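Local structure of amine oxidase (Emericella nidulans, 3PGB) at residues A197-A200 with D201-D205. The protein is a copper- and topaquinone-containing amine oxidase that probably oxidises primary amines such as methylamine. Residues are numbered along the deposited sequence; the frame is centred on the assembly and turned at random.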
loop_
_atom_site.group_PDB
_atom_site.type_symbol
_atom_site.label_atom_id
_atom_site.label_comp_id
_atom_site.label_asym_id
_atom_site.label_seq_id
_atom_site.Cartn_x
_atom_site.Cartn_y
_atom_site.Cartn_z
ATOM N N ALA A 197 4.009 -47.587 15.458
ATOM C CA ALA A 197 3.431 -48.755 16.141
ATOM C C ALA A 197 4.247 -49.132 17.379
ATOM O O ALA A 197 3.716 -49.708 18.324
ATOM C CB ALA A 197 3.323 -49.949 15.187
ATOM N N SER A 198 5.536 -48.802 17.357
ATOM C CA SER A 198 6.421 -48.969 18.512
ATOM C C SER A 198 5.968 -48.137 19.725
ATOM O O SER A 198 6.260 -48.492 20.870
ATOM C CB SER A 198 7.855 -48.579 18.130
ATOM O OG SER A 198 8.797 -49.230 18.953
ATOM N N ILE A 199 5.280 -47.023 19.458
ATOM C CA ILE A 199 4.777 -46.129 20.502
ATOM C C ILE A 199 3.270 -45.881 20.363
ATOM O O ILE A 199 2.774 -44.816 20.744
ATOM C CB ILE A 199 5.549 -44.783 20.504
ATOM C CG1 ILE A 199 5.324 -43.995 19.213
ATOM C CG2 ILE A 199 7.037 -45.032 20.674
ATOM C CD1 ILE A 199 5.718 -42.541 19.337
ATOM N N ALA A 200 2.544 -46.868 19.837
ATOM C CA ALA A 200 1.096 -46.748 19.655
ATOM C C ALA A 200 0.380 -46.571 20.989
ATOM O O ALA A 200 -0.568 -45.789 21.099
ATOM C CB ALA A 200 0.550 -47.959 18.942
ATOM N N ASP A 201 0.830 -47.308 22.000
ATOM C CA ASP A 201 0.283 -47.166 23.346
ATOM C C ASP A 201 0.496 -45.746 23.878
ATOM O O ASP A 201 -0.354 -45.215 24.596
ATOM C CB ASP A 201 0.909 -48.196 24.295
ATOM C CG ASP A 201 2.396 -47.976 24.496
ATOM O OD1 ASP A 201 3.114 -47.768 23.490
ATOM O OD2 ASP A 201 2.854 -48.010 25.661
ATOM N N ILE A 202 1.627 -45.142 23.520
ATOM C CA ILE A 202 1.959 -43.788 23.955
ATOM C C ILE A 202 1.127 -42.737 23.227
ATOM O O ILE A 202 0.647 -41.801 23.856
ATOM C CB ILE A 202 3.458 -43.473 23.780
ATOM C CG1 ILE A 202 4.284 -44.319 24.757
ATOM C CG2 ILE A 202 3.725 -41.989 24.010
ATOM C CD1 ILE A 202 5.780 -44.152 24.599
ATOM N N THR A 203 0.943 -42.899 21.917
ATOM C CA THR A 203 0.128 -41.951 21.141
ATOM C C THR A 203 -1.352 -42.051 21.498
ATOM O O THR A 203 -2.101 -41.101 21.297
ATOM C CB THR A 203 0.314 -42.102 19.604
ATOM O OG1 THR A 203 -0.244 -43.342 19.142
ATOM C CG2 THR A 203 1.790 -42.018 19.233
ATOM N N LEU A 204 -1.765 -43.203 22.026
ATOM C CA LEU A 204 -3.130 -43.392 22.528
ATOM C C LEU A 204 -3.318 -42.668 23.856
ATOM O O LEU A 204 -4.361 -42.066 24.100
ATOM C CB LEU A 204 -3.447 -44.886 22.711
ATOM C CG LEU A 204 -4.175 -45.592 21.565
ATOM C CD1 LEU A 204 -4.121 -47.104 21.748
ATOM C CD2 LEU A 204 -5.621 -45.103 21.477
ATOM N N ASP A 205 -2.305 -42.744 24.714
ATOM C CA ASP A 205 -2.361 -42.116 26.034
ATOM C C ASP A 205 -2.244 -40.589 25.946
ATOM O O ASP A 205 -2.782 -39.862 26.784
ATOM C CB ASP A 205 -1.244 -42.664 26.920
ATOM C CG ASP A 205 -1.440 -42.319 28.380
ATOM O OD1 ASP A 205 -2.503 -42.674 28.927
ATOM O OD2 ASP A 205 -0.532 -41.702 28.982
#
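Ile199 lies against both Ile202 and Thr203 where one helix ends and the next begins, an example of an N-cap whose side chain is apolar. Its backbone leaves the helical region (phi -126°, psi 30°) between helices 186-198 and 200-207. The Ile199 side chain crosses that of Thr203 at about a right angle, and its CD1 meets the methyl CG2 of Thr203 at 4.0 Å. Nearer the backbone, CB of Ile199 faces CB of Ile202 at 4.1 Å, and CD1 of Ile202, at the end of an extended chain, lies as near to the same carbon. Between these groups the carbonyl O of Ile199 takes a well-aligned bond from Thr203 N (2.9 Å) and a weak one from Ile202 N, opening the new helix; Leu204 N then bonds to Ala200 O at 3.0 Å. With OG1 of Thr203 between the backbone N and the carbonyl carbon (chi1 69°), CG2 stands anti to that carbon and meets Ile199, while OG1 hydrogen-bonds to Gly209 O. OD1 of Asp201 comes within 3.7 Å of Ile199 C, while OD2 forms a salt bridge with Arg291. Leu204 touches an N-acetylglucosamine attached to the protein itself. Helix 287-294 packs here through Phe290 and Tyr294, which touch Ile202, and strand 235-242 through Phe240, which touches Ile199 and Thr203.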